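DNA polymerase beta (Leishmania infantum, PDB 4P4M) copies a DNA template by adding deoxynucleotides to a primer 3' end, as a family X polymerase that probably serves in base excision repair. Local coordinates at residues A[275-285]-A[309-317]. Residues are numbered along the deposited sequence; the frame is centred on the assembly and turned at random.
Sequences RLIETKSVPTA and LLNEYGLFK. With nucleotides of chain C.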
ATOM      1  N   ARG A 275      -4.395  -3.540   0.676  1.00 14.79           N
ATOM      2  CA  ARG A 275      -4.379  -3.607   2.143  0.50 14.09           C
ATOM      3  C   ARG A 275      -5.761  -4.014   2.649  1.00 17.59           C
ATOM      4  O   ARG A 275      -6.777  -3.438   2.254  1.00 18.37           O
ATOM      5  CB  ARG A 275      -3.955  -2.270   2.796  0.50 17.64           C
ATOM      6  CG  ARG A 275      -2.441  -1.929   2.780  0.50 23.68           C
ATOM      7  CD  ARG A 275      -1.601  -2.695   3.832  0.50 11.91           C
ATOM      8  NE  ARG A 275      -2.092  -2.544   5.207  0.50 29.77           N
ATOM      9  CZ  ARG A 275      -1.472  -1.832   6.148  0.50 24.46           C
ATOM     10  NH1 ARG A 275      -0.333  -1.227   5.857  0.50 19.62           N
ATOM     11  NH2 ARG A 275      -1.982  -1.733   7.381  0.50 12.35           N
ATOM     12  N   LEU A 276      -5.792  -5.023   3.519  1.00 16.52           N
ATOM     13  CA  LEU A 276      -7.040  -5.503   4.120  1.00 12.90           C
ATOM     14  C   LEU A 276      -7.263  -4.771   5.454  1.00 15.03           C
ATOM     15  O   LEU A 276      -6.387  -4.791   6.322  1.00 14.97           O
ATOM     16  CB  LEU A 276      -6.957  -7.023   4.365  1.00 16.16           C
ATOM     17  CG  LEU A 276      -8.142  -7.687   5.091  1.00 17.66           C
ATOM     18  CD1 LEU A 276      -9.476  -7.550   4.326  1.00 13.52           C
ATOM     19  CD2 LEU A 276      -7.838  -9.186   5.397  1.00 15.62           C
ATOM     20  N   ILE A 277      -8.421  -4.127   5.605  1.00 14.29           N
ATOM     21  CA  ILE A 277      -8.664  -3.186   6.717  1.00 13.25           C
ATOM     22  C   ILE A 277     -10.013  -3.480   7.378  1.00 15.72           C
ATOM     23  O   ILE A 277     -10.992  -3.746   6.678  1.00 15.92           O
ATOM     24  CB  ILE A 277      -8.678  -1.714   6.198  1.00 15.67           C
ATOM     25  CG1 ILE A 277      -7.313  -1.311   5.614  1.00 17.68           C
ATOM     26  CG2 ILE A 277      -9.124  -0.716   7.310  1.00 13.25           C
ATOM     27  CD1 ILE A 277      -6.158  -1.287   6.631  1.00 20.55           C
ATOM     28  N   GLU A 278     -10.062  -3.456   8.717  1.00 15.35           N
ATOM     29  CA  GLU A 278     -11.315  -3.677   9.455  1.00 16.29           C
ATOM     30  C   GLU A 278     -12.317  -2.546   9.191  1.00 15.88           C
ATOM     31  O   GLU A 278     -11.934  -1.383   9.046  1.00 16.93           O
ATOM     32  CB  GLU A 278     -11.068  -3.780  10.974  1.00 17.17           C
ATOM     33  CG  GLU A 278     -10.214  -4.986  11.442  1.00 16.37           C
ATOM     34  CD  GLU A 278     -10.990  -6.307  11.538  1.00 19.82           C
ATOM     35  OE1 GLU A 278     -12.243  -6.295  11.545  1.00 19.11           O
ATOM     36  OE2 GLU A 278     -10.332  -7.369  11.623  1.00 20.07           O
ATOM     37  N   THR A 279     -13.604  -2.880   9.182  1.00 15.54           N
ATOM     38  CA  THR A 279     -14.649  -1.890   8.884  1.00 17.64           C
ATOM     39  C   THR A 279     -14.532  -0.575   9.679  1.00 17.67           C
ATOM     40  O   THR A 279     -14.551   0.522   9.091  1.00 14.87           O
ATOM     41  CB  THR A 279     -16.066  -2.483   9.066  1.00 20.57           C
ATOM     42  OG1 THR A 279     -16.200  -3.645   8.243  1.00 19.51           O
ATOM     43  CG2 THR A 279     -17.138  -1.454   8.664  1.00 22.57           C
ATOM     44  N   LYS A 280     -14.412  -0.668  11.004  1.00 15.62           N
ATOM     45  CA  LYS A 280     -14.348   0.549  11.830  1.00 16.87           C
ATOM     46  C   LYS A 280     -13.111   1.406  11.534  1.00 22.29           C
ATOM     47  O   LYS A 280     -13.063   2.592  11.908  1.00 19.77           O
ATOM     48  CB  LYS A 280     -14.389   0.214  13.332  1.00 19.43           C
ATOM     49  CG  LYS A 280     -13.119  -0.481  13.828  1.00 16.09           C
ATOM     50  CD  LYS A 280     -13.108  -0.707  15.362  1.00 24.10           C
ATOM     51  CE  LYS A 280     -14.078  -1.803  15.799  1.00 27.51           C
ATOM     52  NZ  LYS A 280     -13.937  -2.129  17.270  1.00 26.31           N
ATOM     53  N   SER A 281     -12.107   0.807  10.892  1.00 17.58           N
ATOM     54  CA  SER A 281     -10.867   1.520  10.551  1.00 14.16           C
ATOM     55  C   SER A 281     -10.895   2.198   9.180  1.00 17.74           C
ATOM     56  O   SER A 281      -9.940   2.871   8.798  1.00 15.83           O
ATOM     57  CB  SER A 281      -9.670   0.548  10.598  1.00 17.64           C
ATOM     58  OG  SER A 281      -9.415   0.107  11.926  1.00 16.41           O
ATOM     59  N   VAL A 282     -11.965   2.011   8.415  1.00 17.35           N
ATOM     60  CA  VAL A 282     -11.954   2.498   7.029  1.00 16.99           C
ATOM     61  C   VAL A 282     -11.725   4.030   6.858  1.00 16.18           C
ATOM     62  O   VAL A 282     -10.945   4.445   6.006  1.00 17.69           O
ATOM     63  CB  VAL A 282     -13.189   1.981   6.230  1.00 20.03           C
ATOM     64  CG1 VAL A 282     -13.336   2.709   4.904  1.00 23.02           C
ATOM     65  CG2 VAL A 282     -13.055   0.457   6.007  1.00 18.59           C
ATOM     66  N   PRO A 283     -12.383   4.875   7.675  1.00 19.57           N
ATOM     67  CA  PRO A 283     -12.141   6.318   7.485  1.00 17.00           C
ATOM     68  C   PRO A 283     -10.679   6.724   7.716  1.00 16.35           C
ATOM     69  O   PRO A 283     -10.134   7.543   6.963  1.00 18.23           O
ATOM     70  CB  PRO A 283     -13.056   6.973   8.544  1.00 20.21           C
ATOM     71  CG  PRO A 283     -14.175   5.950   8.742  1.00 22.90           C
ATOM     72  CD  PRO A 283     -13.465   4.611   8.642  1.00 19.12           C
ATOM     73  N   THR A 284     -10.049   6.181   8.757  1.00 16.63           N
ATOM     74  CA  THR A 284      -8.645   6.496   9.003  1.00 15.84           C
ATOM     75  C   THR A 284      -7.710   5.838   7.967  1.00 19.47           C
ATOM     76  O   THR A 284      -6.641   6.361   7.675  1.00 16.84           O
ATOM     77  CB  THR A 284      -8.215   6.115  10.443  1.00 18.94           C
ATOM     78  OG1 THR A 284      -8.768   4.840  10.779  1.00 16.81           O
ATOM     79  CG2 THR A 284      -8.731   7.157  11.456  1.00 19.19           C
ATOM     80  N   ALA A 285      -8.105   4.690   7.419  1.00 15.97           N
ATOM     81  CA  ALA A 285      -7.305   4.059   6.362  1.00 16.48           C
ATOM     82  C   ALA A 285      -7.422   4.847   5.049  1.00 16.16           C
ATOM     83  O   ALA A 285      -6.456   4.952   4.287  1.00 16.26           O
ATOM     84  CB  ALA A 285      -7.723   2.578   6.157  1.00 14.15           C
ATOM     85  N   LEU A 309      -2.642   9.489  19.073  1.00 21.39           N
ATOM     86  CA  LEU A 309      -1.957   8.644  18.091  1.00 24.93           C
ATOM     87  C   LEU A 309      -2.885   8.474  16.883  1.00 20.89           C
ATOM     88  O   LEU A 309      -4.033   8.053  17.039  1.00 19.63           O
ATOM     89  CB  LEU A 309      -1.673   7.258  18.681  1.00 24.12           C
ATOM     90  CG  LEU A 309      -1.256   6.178  17.668  1.00 25.47           C
ATOM     91  CD1 LEU A 309       0.163   6.428  17.199  1.00 25.79           C
ATOM     92  CD2 LEU A 309      -1.392   4.765  18.269  1.00 28.43           C
ATOM     93  N   LEU A 310      -2.394   8.818  15.694  1.00 19.57           N
ATOM     94  CA  LEU A 310      -3.133   8.600  14.442  1.00 17.00           C
ATOM     95  C   LEU A 310      -2.400   7.591  13.544  1.00 18.28           C
ATOM     96  O   LEU A 310      -1.203   7.752  13.251  1.00 18.50           O
ATOM     97  CB  LEU A 310      -3.306   9.922  13.690  1.00 17.61           C
ATOM     98  CG  LEU A 310      -4.054   9.856  12.349  1.00 18.93           C
ATOM     99  CD1 LEU A 310      -5.501   9.395  12.576  1.00 18.46           C
ATOM    100  CD2 LEU A 310      -4.028  11.207  11.616  1.00 22.50           C
ATOM    101  N   ASN A 311      -3.112   6.550  13.120  1.00 17.46           N
ATOM    102  CA  ASN A 311      -2.604   5.609  12.116  1.00 22.02           C
ATOM    103  C   ASN A 311      -3.761   5.130  11.229  1.00 18.84           C
ATOM    104  O   ASN A 311      -4.856   5.699  11.283  1.00 16.27           O
ATOM    105  CB  ASN A 311      -1.842   4.436  12.777  1.00 18.37           C
ATOM    106  CG  ASN A 311      -2.706   3.649  13.750  1.00 19.26           C
ATOM    107  OD1 ASN A 311      -3.919   3.557  13.571  1.00 17.52           O
ATOM    108  ND2 ASN A 311      -2.083   3.083  14.793  1.00 21.30           N
ATOM    109  N   GLU A 312      -3.536   4.110  10.399  1.00 16.05           N
ATOM    110  CA  GLU A 312      -4.612   3.659   9.509  1.00 18.38           C
ATOM    111  C   GLU A 312      -5.758   2.996  10.262  1.00 19.81           C
ATOM    112  O   GLU A 312      -6.882   2.924   9.751  1.00 15.52           O
ATOM    113  CB  GLU A 312      -4.097   2.713   8.408  1.00 18.06           C
ATOM    114  CG  GLU A 312      -3.362   1.464   8.916  1.00 17.83           C
ATOM    115  CD  GLU A 312      -1.848   1.650   8.949  1.00 24.99           C
ATOM    116  OE1 GLU A 312      -1.364   2.656   9.522  1.00 22.09           O
ATOM    117  OE2 GLU A 312      -1.139   0.788   8.383  1.00 23.34           O
ATOM    118  N   TYR A 313      -5.472   2.518  11.472  1.00 18.68           N
ATOM    119  CA  TYR A 313      -6.445   1.743  12.236  1.00 15.94           C
ATOM    120  C   TYR A 313      -7.385   2.596  13.081  1.00 16.45           C
ATOM    121  O   TYR A 313      -8.495   2.159  13.414  1.00 19.00           O
ATOM    122  CB  TYR A 313      -5.732   0.709  13.108  1.00 17.35           C
ATOM    123  CG  TYR A 313      -4.857  -0.221  12.304  1.00 17.46           C
ATOM    124  CD1 TYR A 313      -5.410  -1.053  11.339  1.00 16.62           C
ATOM    125  CD2 TYR A 313      -3.477  -0.269  12.504  1.00 18.40           C
ATOM    126  CE1 TYR A 313      -4.610  -1.907  10.582  1.00 14.73           C
ATOM    127  CE2 TYR A 313      -2.674  -1.125  11.755  1.00 20.01           C
ATOM    128  CZ  TYR A 313      -3.254  -1.946  10.801  1.00 18.57           C
ATOM    129  OH  TYR A 313      -2.486  -2.819  10.047  1.00 18.80           O
ATOM    130  N   GLY A 314      -6.960   3.811  13.426  1.00 18.73           N
ATOM    131  CA  GLY A 314      -7.844   4.674  14.203  1.00 17.60           C
ATOM    132  C   GLY A 314      -7.202   5.951  14.711  1.00 16.68           C
ATOM    133  O   GLY A 314      -6.025   6.212  14.446  1.00 15.87           O
ATOM    134  N   LEU A 315      -8.002   6.753  15.412  1.00 17.37           N
ATOM    135  CA  LEU A 315      -7.529   7.941  16.123  1.00 17.79           C
ATOM    136  C   LEU A 315      -7.659   7.624  17.606  1.00 18.63           C
ATOM    137  O   LEU A 315      -8.767   7.350  18.077  1.00 19.52           O
ATOM    138  CB  LEU A 315      -8.397   9.164  15.758  1.00 16.05           C
ATOM    139  CG  LEU A 315      -8.135  10.494  16.485  1.00 22.61           C
ATOM    140  CD1 LEU A 315      -6.732  11.048  16.157  1.00 18.99           C
ATOM    141  CD2 LEU A 315      -9.210  11.530  16.151  1.00 23.92           C
ATOM    142  N   PHE A 316      -6.540   7.638  18.342  1.00 18.49           N
ATOM    143  CA  PHE A 316      -6.533   7.152  19.732  1.00 16.43           C
ATOM    144  C   PHE A 316      -6.078   8.252  20.698  1.00 18.88           C
ATOM    145  O   PHE A 316      -5.033   8.860  20.496  1.00 21.40           O
ATOM    146  CB  PHE A 316      -5.608   5.920  19.860  1.00 21.42           C
ATOM    147  CG  PHE A 316      -5.957   4.803  18.910  1.00 21.80           C
ATOM    148  CD1 PHE A 316      -6.936   3.876  19.242  1.00 18.99           C
ATOM    149  CD2 PHE A 316      -5.322   4.700  17.674  1.00 21.61           C
ATOM    150  CE1 PHE A 316      -7.277   2.852  18.354  1.00 18.57           C
ATOM    151  CE2 PHE A 316      -5.649   3.685  16.780  1.00 18.12           C
ATOM    152  CZ  PHE A 316      -6.627   2.755  17.118  1.00 19.63           C
ATOM    153  N   LYS A 317      -6.875   8.509  21.734  1.00 19.27           N
ATOM    154  CA  LYS A 317      -6.579   9.590  22.672  1.00 21.67           C
ATOM    155  C   LYS A 317      -5.738   9.060  23.823  1.00 28.51           C
ATOM    156  O   LYS A 317      -6.249   8.361  24.700  1.00 24.67           O
ATOM    157  CB  LYS A 317      -7.876  10.225  23.202  1.00 20.85           C
ATOM    158  CG  LYS A 317      -7.661  11.568  23.952  1.00 23.01           C
ATOM    159  CD  LYS A 317      -9.014  12.181  24.332  1.00 23.54           C
ATOM    160  CE  LYS A 317      -8.856  13.447  25.163  1.00 32.51           C
ATOM    161  NZ  LYS A 317      -8.143  14.505  24.428  1.00 39.43           N
TER
ATOM    162  P    DA C   3       1.802   2.368  14.474  1.00 22.92           P
ATOM    163  OP1  DA C   3       0.521   1.964  15.100  1.00 22.40           O
ATOM    164  OP2  DA C   3       3.081   2.196  15.203  1.00 24.00           O
ATOM    165  O5'  DA C   3       1.974   1.587  13.096  1.00 22.26           O
ATOM    166  C5'  DA C   3       0.939   1.632  12.117  1.00 22.84           C
ATOM    167  C4'  DA C   3       1.349   0.775  10.936  1.00 23.95           C
ATOM    168  O4'  DA C   3       2.426   1.427  10.218  1.00 24.87           O
ATOM    169  C3'  DA C   3       1.852  -0.610  11.335  1.00 25.46           C
ATOM    170  O3'  DA C   3       0.975  -1.542  10.742  1.00 22.30           O
ATOM    171  C2'  DA C   3       3.238  -0.703  10.700  1.00 30.77           C
ATOM    172  C1'  DA C   3       3.268   0.436   9.683  1.00 31.95           C
ATOM    173  N9   DA C   3       4.621   0.967   9.533  1.00 25.84           N
ATOM    174  C8   DA C   3       5.362   1.590  10.500  1.00 24.46           C
ATOM    175  N7   DA C   3       6.560   1.953  10.097  1.00 24.79           N
ATOM    176  C5   DA C   3       6.613   1.530   8.778  1.00 22.35           C
ATOM    177  C6   DA C   3       7.625   1.608   7.803  1.00 26.74           C
ATOM    178  N6   DA C   3       8.825   2.172   8.029  1.00 25.94           N
ATOM    179  N1   DA C   3       7.355   1.077   6.587  1.00 30.36           N
ATOM    180  C2   DA C   3       6.157   0.509   6.373  1.00 23.94           C
ATOM    181  N3   DA C   3       5.135   0.371   7.217  1.00 21.18           N
ATOM    182  C4   DA C   3       5.425   0.912   8.415  1.00 22.03           C
ATOM    183  P    DC C   4       1.112  -3.119  11.041  1.00 22.35           P
ATOM    184  OP1  DC C   4      -0.255  -3.655  11.235  1.00 21.14           O
ATOM    185  OP2  DC C   4       2.146  -3.324  12.083  1.00 21.51           O
ATOM    186  O5'  DC C   4       1.701  -3.708   9.677  1.00 20.19           O
ATOM    187  C5'  DC C   4       1.002  -3.522   8.442  1.00 15.51           C
ATOM    188  C4'  DC C   4       1.613  -4.379   7.347  1.00 19.59           C
ATOM    189  O4'  DC C   4       2.865  -3.761   6.931  1.00 20.45           O
ATOM    190  C3'  DC C   4       1.930  -5.823   7.728  1.00 18.22           C
ATOM    191  O3'  DC C   4       1.563  -6.607   6.589  1.00 19.41           O
ATOM    192  C2'  DC C   4       3.438  -5.794   8.013  1.00 21.97           C
ATOM    193  C1'  DC C   4       3.944  -4.649   7.123  1.00 21.78           C
ATOM    194  N1   DC C   4       5.067  -3.834   7.714  1.00 23.66           N
ATOM    195  C2   DC C   4       6.162  -3.528   6.902  1.00 27.06           C
ATOM    196  O2   DC C   4       6.162  -3.948   5.737  1.00 24.58           O
ATOM    197  N3   DC C   4       7.190  -2.796   7.408  1.00 24.24           N
ATOM    198  C4   DC C   4       7.139  -2.367   8.671  1.00 27.06           C
ATOM    199  N4   DC C   4       8.181  -1.644   9.115  1.00 25.92           N
ATOM    200  C5   DC C   4       6.030  -2.670   9.526  1.00 23.75           C
ATOM    201  C6   DC C   4       5.018  -3.394   9.014  1.00 24.54           C
ATOM    202  P    DT C   2       3.630   8.787  15.723  1.00 24.35           P
ATOM    203  OP1  DT C   2       2.406   9.085  16.500  1.00 26.63           O
ATOM    204  OP2  DT C   2       4.942   8.676  16.404  1.00 23.01           O
ATOM    205  O5'  DT C   2       3.413   7.431  14.913  1.00 25.84           O
ATOM    206  C5'  DT C   2       2.197   7.262  14.186  1.00 23.61           C
ATOM    207  C4'  DT C   2       2.329   6.062  13.269  1.00 24.94           C
ATOM    208  O4'  DT C   2       3.268   6.357  12.202  1.00 24.28           O
ATOM    209  C3'  DT C   2       2.811   4.767  13.936  1.00 25.02           C
ATOM    210  O3'  DT C   2       1.663   3.907  14.020  1.00 19.99           O
ATOM    211  C2'  DT C   2       3.884   4.241  12.979  1.00 21.47           C
ATOM    212  C1'  DT C   2       3.690   5.101  11.725  1.00 24.32           C
ATOM    213  N1   DT C   2       4.910   5.219  10.854  1.00 23.31           N
ATOM    214  C2   DT C   2       4.801   4.888   9.514  1.00 23.96           C
ATOM    215  O2   DT C   2       3.773   4.514   8.982  1.00 25.03           O
ATOM    216  N3   DT C   2       5.952   5.009   8.792  1.00 20.28           N
ATOM    217  C4   DT C   2       7.181   5.424   9.256  1.00 26.85           C
ATOM    218  O4   DT C   2       8.148   5.486   8.500  1.00 26.23           O
ATOM    219  C5   DT C   2       7.239   5.762  10.658  1.00 25.46           C
ATOM    220  C7   DT C   2       8.541   6.222  11.266  1.00 25.66           C
ATOM    221  C6   DT C   2       6.118   5.643  11.386  1.00 25.60           C
TER
HETATM  222  O   HOH W   1       1.091   0.820   7.069  1.00 40.14           O
HETATM  223  O   HOH W   2      -5.222   7.892   9.510  1.00 20.23           O
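On the DNA-facing side of the junction between palm and thumb, Arg-275 in palm strand 270-277 meets Glu-312 and Tyr-313 in the turn of the thumb hairpin, beside DNA chain C. In one of two deposited conformers, NH2 of Arg-275 forms a salt bridge with OE2 of Glu-312 (2.8 Å), which accepts through its anti lone pair. NH2 also lies 2.9 Å from OH of Tyr-313, at an angle too poor for a hydrogen bond. Guanidinium and carboxylate planes stand 47° apart, and a water bridges NH1 and OE2. An arginine suits this place because its flat cation can hold the acid while one face packs on the DC4 sugar of chain C. With CG set between its backbone N and carbonyl carbon (chi1 57°), Glu-312 lays that methylene 3.7 Å above the centre of the Tyr-313 ring; the bend at chi2 then swings the carboxylate toward Arg-275. Tyr-313 carries OH to OP1 of DC4 of chain C, a 2.7 Å hydrogen bond, and Asn-311 ND2 donates to OP1 of DA3 of chain C. Asn-311 OD1 accepts from Tyr-313 N, closing an Asx turn, and from Gly-314 N, extending it to an Asx motif that ties the phosphate-binding amide to the bend. Gly-314 suits the bend, since its phi of 172° comes easily to glycine.

Farther from the DNA, small hydroxyl side chains allow close approach: Ser-281 OG donates to Tyr-313 O (2.7 Å), while Thr-284 OG1 lies 2.9 Å from Glu-312 O and 3.0 Å from Ser-281 O, so its single proton may go to either. Around this contact, strand 193-203 pairs with Arg-275 and Ile-277, helix 282-290 brings Phe-289 against Arg-275 and Glu-312, and helix 293-305 packs on Leu-310.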